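Local atomic coordinates of phosphotriesterase homology protein (Escherichia coli, PDB entry 1BF6), a protein that hydrolyses phosphorylated glyceryl acetates and some aromatic acetates and propionates, using a pair of zinc ions bound in each subunit. Residues V181-C186 / L196-L201; A33-E38 / L66-E71. All coordinates share one frame; numbering follows the deposited sequence.

How the contacts relate
Both contacts belong to the α/β-barrel (TIM-barrel) of the phosphotriesterase family, but they lie on opposite sides of the chain's centre, 31 Å apart between their own centres and about 16 Å between nearest atoms. Along the chain, contact 2 closes before contact 1 opens. Contact 1 packs a barrel strand against an outer helix, and residue range 181-186 itself supplies a zinc ligand, His-185. Contact 2 joins two outer helices, 32-44 and 62-72, and binds no metal. Its side chain nearest the site, Ile-35, is about 8 Å from the side chain of the zinc ligand His-13 and about 13 Å from a zinc ion.

Contact 1: residues V181-C186 / L196-L201; sequences VTVGHC and LKMIDL. With ZN (zinc ion), chain D.
In the beta-alpha-beta unit formed by strand 181-183, helix 192-200 and strand 204-207, part of the TIM-barrel, the helix packs back onto its own strand through the side chain of Met-198. No hydrogen bond links the two segments, and only 108 Å² is buried between them; the evidence is for a small, wholly apolar contact. Backbones come nearest at Val-183 and Met-198, with CA atoms 8.4 Å apart, a separation bridged by the long methionine chain. The Met-198 side chain runs out from the helix and crosses that of Val-183 at about a right angle. Both methyls of the valine fork share the sulfur: Met-198 SD is 3.9 Å from Val-183 CG1 and equally far from Val-183 CG2. Around this pair, Leu-165 of helix 164-173 and Val-205 of strand 204-207 also touch Met-198.

At His-185 the chain turns, with phi and psi in the left-handed region. This turn is consistent with the ring reaching the zinc site while Cys-186 faces the helix. His-185 NE2 binds zinc at 2.2 Å, Glu-124 and His-157 completing the protein ligands of that ion, and a hydrogen bond from ND1 to Asp-208 OD1 helps fix the ring's rotation as a second-shell support. Metal ligands following the strands' C-terminal ends are characteristic of this superfamily. Meanwhile the methionine, extended as far as its sulfur, bends there (chi3 -93°), which carries Met-198 CE to 3.9 Å from Cys-186 SG.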
loop_
_atom_site.group_PDB
_atom_site.type_symbol
_atom_site.label_atom_id
_atom_site.label_comp_id
_atom_site.label_asym_id
_atom_site.label_seq_id
_atom_site.Cartn_x
_atom_site.Cartn_y
_atom_site.Cartn_z
ATOM N N VAL A 181 0.911 0.050 12.155
ATOM C CA VAL A 181 1.621 0.683 11.041
ATOM C C VAL A 181 2.255 -0.396 10.132
ATOM O O VAL A 181 2.805 -1.389 10.617
ATOM C CB VAL A 181 2.770 1.591 11.561
ATOM C CG1 VAL A 181 3.544 2.212 10.397
ATOM C CG2 VAL A 181 2.210 2.688 12.475
ATOM N N THR A 182 2.153 -0.198 8.822
ATOM C CA THR A 182 2.765 -1.107 7.854
ATOM C C THR A 182 3.651 -0.246 6.933
ATOM O O THR A 182 3.191 0.753 6.385
ATOM C CB THR A 182 1.711 -1.928 7.073
ATOM O OG1 THR A 182 2.384 -2.864 6.222
ATOM C CG2 THR A 182 0.785 -1.043 6.244
ATOM N N VAL A 183 4.933 -0.593 6.847
ATOM C CA VAL A 183 5.913 0.159 6.053
ATOM C C VAL A 183 5.992 -0.310 4.591
ATOM O O VAL A 183 6.407 -1.438 4.310
ATOM C CB VAL A 183 7.316 0.084 6.701
ATOM C CG1 VAL A 183 8.323 0.898 5.904
ATOM C CG2 VAL A 183 7.260 0.602 8.135
ATOM N N GLY A 184 5.612 0.580 3.676
ATOM C CA GLY A 184 5.604 0.250 2.258
ATOM C C GLY A 184 6.944 0.323 1.555
ATOM O O GLY A 184 7.841 1.063 1.964
ATOM N N HIS A 185 7.076 -0.469 0.487
ATOM C CA HIS A 185 8.285 -0.525 -0.336
ATOM C C HIS A 185 9.586 -0.848 0.372
ATOM O O HIS A 185 10.584 -0.156 0.183
ATOM C CB HIS A 185 8.473 0.781 -1.109
ATOM C CG HIS A 185 7.204 1.356 -1.630
ATOM N ND1 HIS A 185 6.163 0.611 -2.131
ATOM C CD2 HIS A 185 6.783 2.642 -1.651
ATOM C CE1 HIS A 185 5.174 1.435 -2.411
ATOM N NE2 HIS A 185 5.534 2.663 -2.128
ATOM N N CYS A 186 9.603 -1.907 1.175
ATOM C CA CYS A 186 10.834 -2.282 1.864
ATOM C C CYS A 186 11.703 -3.175 0.986
ATOM O O CYS A 186 12.820 -3.524 1.366
ATOM C CB CYS A 186 10.520 -3.037 3.159
ATOM S SG CYS A 186 9.622 -2.082 4.395
ATOM N N LEU A 196 14.553 -6.066 9.731
ATOM C CA LEU A 196 14.578 -6.796 11.000
ATOM C C LEU A 196 14.335 -5.837 12.173
ATOM O O LEU A 196 13.598 -6.156 13.115
ATOM C CB LEU A 196 15.914 -7.525 11.165
ATOM C CG LEU A 196 16.137 -8.677 10.179
ATOM C CD1 LEU A 196 17.535 -9.226 10.348
ATOM C CD2 LEU A 196 15.086 -9.755 10.400
ATOM N N LYS A 197 14.910 -4.640 12.076
ATOM C CA LYS A 197 14.741 -3.622 13.107
ATOM C C LYS A 197 13.304 -3.133 13.146
ATOM O O LYS A 197 12.713 -3.018 14.225
ATOM C CB LYS A 197 15.720 -2.465 12.881
ATOM C CG LYS A 197 17.162 -2.882 13.147
ATOM C CD LYS A 197 18.170 -1.791 12.836
ATOM C CE LYS A 197 19.586 -2.276 13.101
ATOM N NZ LYS A 197 20.588 -1.246 12.704
ATOM N N MET A 198 12.714 -2.907 11.973
ATOM C CA MET A 198 11.330 -2.447 11.909
ATOM C C MET A 198 10.387 -3.469 12.517
ATOM O O MET A 198 9.489 -3.116 13.289
ATOM C CB MET A 198 10.911 -2.126 10.466
ATOM C CG MET A 198 11.640 -0.928 9.876
ATOM S SD MET A 198 11.053 -0.482 8.244
ATOM C CE MET A 198 12.181 -1.385 7.230
ATOM N N ILE A 199 10.600 -4.743 12.183
ATOM C CA ILE A 199 9.775 -5.810 12.729
ATOM C C ILE A 199 9.990 -5.902 14.257
ATOM O O ILE A 199 9.043 -6.122 15.005
ATOM C CB ILE A 199 10.095 -7.170 12.033
ATOM C CG1 ILE A 199 9.612 -7.128 10.574
ATOM C CG2 ILE A 199 9.453 -8.340 12.805
ATOM C CD1 ILE A 199 9.999 -8.364 9.749
ATOM N N ASP A 200 11.224 -5.678 14.705
ATOM C CA ASP A 200 11.549 -5.725 16.123
ATOM C C ASP A 200 10.799 -4.638 16.904
ATOM O O ASP A 200 10.447 -4.836 18.061
ATOM C CB ASP A 200 13.053 -5.594 16.338
ATOM C CG ASP A 200 13.467 -5.957 17.754
ATOM O OD1 ASP A 200 13.260 -7.125 18.138
ATOM O OD2 ASP A 200 13.978 -5.077 18.480
ATOM N N LEU A 201 10.551 -3.498 16.261
ATOM C CA LEU A 201 9.815 -2.400 16.894
ATOM C C LEU A 201 8.316 -2.707 16.922
ATOM O O LEU A 201 7.542 -1.981 17.548
ATOM C CB LEU A 201 10.061 -1.071 16.159
ATOM C CG LEU A 201 11.469 -0.461 16.184
ATOM C CD1 LEU A 201 11.491 0.826 15.346
ATOM C CD2 LEU A 201 11.905 -0.176 17.622
HETATM ZN ZN ZN D . 4.341 4.347 -2.825
#

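Contact 2: residues A33-E38 / L66-E71; sequences AFICQE and LDVMRE
Ile-35 and Val-68 meet methyl to methyl, Ile-35 CG2 lying 3.8 Å from Val-68 CG2. The isoleucine touches with this short branch alone; its longer CG1-CD1 arm leads off from residues 66-71. The arm's torsions are unusual, chi1 being -98° and chi2 likewise well away from a staggered value, whether from real strain or from averaged conformers.

At the next residue, Cys-36 points at the second helix and sets its sulfur between two side chains. Cys-36 SG is 3.7 Å from Glu-71 CG and 4.1 Å from Glu-71 CB, with Val-68 CG2 slightly farther, at 4.2 Å. The glutamate therefore contributes its aliphatic part: CG is anti to the backbone N (chi1 176°), directed at the sulfur, and a bend at the next bond turns the carboxylate away from it. The nearer oxygen, Glu-71 OE1, is 5.6 Å from Cys-36 SG. No hydrogen bond spans the two segments.

The partners are successive outer helices of the TIM-barrel, 32-44 and 62-72, with strand 47-52 between them in sequence. Their axes over these residues approach to 9.9 Å at a signed crossing angle of -49°. Backbones are nearest where the thin cysteine faces the valine, Cys-36 CA and Val-68 CA being only 5.8 Å apart.

In the next shell, Tyr-32 touches both Val-68 and Glu-71, Met-39 adds to the cover of Val-68, and Phe-64 packs on Ile-35. Deeper along helix 32-44, buried Glu-38 forms a salt bridge through OE1 with Lys-250 NZ; the same oxygen accepts a hydrogen bond from the backbone N of Tyr-257, a residue the side chain of Ile-35 also touches.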
loop_
_atom_site.group_PDB
_atom_site.type_symbol
_atom_site.label_atom_id
_atom_site.label_comp_id
_atom_site.label_asym_id
_atom_site.label_seq_id
_atom_site.Cartn_x
_atom_site.Cartn_y
_atom_site.Cartn_z
ATOM N N ALA A 33 -12.489 -0.800 -18.067
ATOM C CA ALA A 33 -12.672 -2.169 -18.552
ATOM C C ALA A 33 -11.468 -3.049 -18.225
ATOM O O ALA A 33 -11.625 -4.140 -17.673
ATOM C CB ALA A 33 -12.958 -2.171 -20.057
ATOM N N PHE A 34 -10.271 -2.553 -18.520
ATOM C CA PHE A 34 -9.045 -3.296 -18.248
ATOM C C PHE A 34 -8.865 -3.584 -16.763
ATOM O O PHE A 34 -8.471 -4.690 -16.391
ATOM C CB PHE A 34 -7.821 -2.530 -18.739
ATOM C CG PHE A 34 -7.758 -2.365 -20.226
ATOM C CD1 PHE A 34 -8.581 -3.104 -21.062
ATOM C CD2 PHE A 34 -6.852 -1.474 -20.788
ATOM C CE1 PHE A 34 -8.501 -2.960 -22.435
ATOM C CE2 PHE A 34 -6.762 -1.321 -22.164
ATOM C CZ PHE A 34 -7.589 -2.066 -22.985
ATOM N N ILE A 35 -9.117 -2.583 -15.918
ATOM C CA ILE A 35 -8.961 -2.763 -14.476
ATOM C C ILE A 35 -9.971 -3.776 -13.940
ATOM O O ILE A 35 -9.610 -4.617 -13.124
ATOM C CB ILE A 35 -8.953 -1.396 -13.694
ATOM C CG1 ILE A 35 -7.469 -1.012 -13.432
ATOM C CG2 ILE A 35 -9.683 -1.529 -12.355
ATOM C CD1 ILE A 35 -6.438 -2.173 -13.429
ATOM N N CYS A 36 -11.206 -3.736 -14.438
ATOM C CA CYS A 36 -12.227 -4.705 -14.039
ATOM C C CYS A 36 -11.804 -6.127 -14.450
ATOM O O CYS A 36 -11.996 -7.078 -13.695
ATOM C CB CYS A 36 -13.573 -4.383 -14.685
ATOM S SG CYS A 36 -14.466 -3.016 -13.923
ATOM N N GLN A 37 -11.229 -6.272 -15.644
ATOM C CA GLN A 37 -10.783 -7.586 -16.118
ATOM C C GLN A 37 -9.666 -8.116 -15.217
ATOM O O GLN A 37 -9.646 -9.308 -14.881
ATOM C CB GLN A 37 -10.312 -7.505 -17.579
ATOM C CG GLN A 37 -11.455 -7.313 -18.587
ATOM C CD GLN A 37 -11.017 -6.638 -19.897
ATOM O OE1 GLN A 37 -9.854 -6.730 -20.321
ATOM N NE2 GLN A 37 -11.955 -5.946 -20.537
ATOM N N GLU A 38 -8.765 -7.226 -14.796
ATOM C CA GLU A 38 -7.661 -7.598 -13.914
ATOM C C GLU A 38 -8.184 -8.051 -12.548
ATOM O O GLU A 38 -7.604 -8.933 -11.921
ATOM C CB GLU A 38 -6.706 -6.421 -13.728
ATOM C CG GLU A 38 -6.000 -5.970 -15.014
ATOM C CD GLU A 38 -4.678 -6.684 -15.275
ATOM O OE1 GLU A 38 -4.223 -7.493 -14.435
ATOM O OE2 GLU A 38 -4.066 -6.406 -16.328
ATOM N N LEU A 66 -16.010 2.194 -6.456
ATOM C CA LEU A 66 -17.330 1.654 -6.120
ATOM C C LEU A 66 -17.843 0.834 -7.301
ATOM O O LEU A 66 -18.458 -0.226 -7.121
ATOM C CB LEU A 66 -18.332 2.785 -5.847
ATOM C CG LEU A 66 -18.267 3.511 -4.497
ATOM C CD1 LEU A 66 -19.208 4.712 -4.526
ATOM C CD2 LEU A 66 -18.641 2.545 -3.366
ATOM N N ASP A 67 -17.600 1.352 -8.506
ATOM C CA ASP A 67 -18.025 0.699 -9.738
ATOM C C ASP A 67 -17.275 -0.607 -9.968
ATOM O O ASP A 67 -17.890 -1.604 -10.349
ATOM C CB ASP A 67 -17.844 1.631 -10.942
ATOM C CG ASP A 67 -18.806 2.810 -10.930
ATOM O OD1 ASP A 67 -19.767 2.816 -10.131
ATOM O OD2 ASP A 67 -18.594 3.742 -11.725
ATOM N N VAL A 68 -15.956 -0.597 -9.747
ATOM C CA VAL A 68 -15.140 -1.800 -9.917
ATOM C C VAL A 68 -15.678 -2.897 -8.996
ATOM O O VAL A 68 -15.853 -4.029 -9.428
ATOM C CB VAL A 68 -13.637 -1.537 -9.623
ATOM C CG1 VAL A 68 -12.884 -2.849 -9.458
ATOM C CG2 VAL A 68 -13.011 -0.743 -10.760
ATOM N N MET A 69 -15.974 -2.543 -7.743
ATOM C CA MET A 69 -16.518 -3.500 -6.772
ATOM C C MET A 69 -17.869 -4.069 -7.213
ATOM O O MET A 69 -18.138 -5.266 -7.072
ATOM C CB MET A 69 -16.690 -2.841 -5.399
ATOM C CG MET A 69 -15.401 -2.514 -4.673
ATOM S SD MET A 69 -15.694 -2.213 -2.887
ATOM C CE MET A 69 -15.951 -0.441 -2.895
ATOM N N ARG A 70 -18.732 -3.191 -7.704
ATOM C CA ARG A 70 -20.060 -3.561 -8.172
ATOM C C ARG A 70 -19.968 -4.567 -9.333
ATOM O O ARG A 70 -20.644 -5.597 -9.344
ATOM C CB ARG A 70 -20.781 -2.289 -8.622
ATOM C CG ARG A 70 -22.117 -2.482 -9.291
ATOM C CD ARG A 70 -23.260 -2.336 -8.313
ATOM N NE ARG A 70 -24.539 -2.256 -9.015
ATOM C CZ ARG A 70 -25.722 -2.519 -8.462
ATOM N NH1 ARG A 70 -25.805 -2.879 -7.183
ATOM N NH2 ARG A 70 -26.826 -2.454 -9.201
ATOM N N GLU A 71 -19.070 -4.286 -10.265
ATOM C CA GLU A 71 -18.866 -5.111 -11.452
ATOM C C GLU A 71 -18.229 -6.474 -11.201
ATOM O O GLU A 71 -18.732 -7.486 -11.670
ATOM C CB GLU A 71 -18.010 -4.322 -12.455
ATOM C CG GLU A 71 -17.599 -5.066 -13.733
ATOM C CD GLU A 71 -18.777 -5.472 -14.604
ATOM O OE1 GLU A 71 -19.714 -4.658 -14.767
ATOM O OE2 GLU A 71 -18.760 -6.611 -15.129
#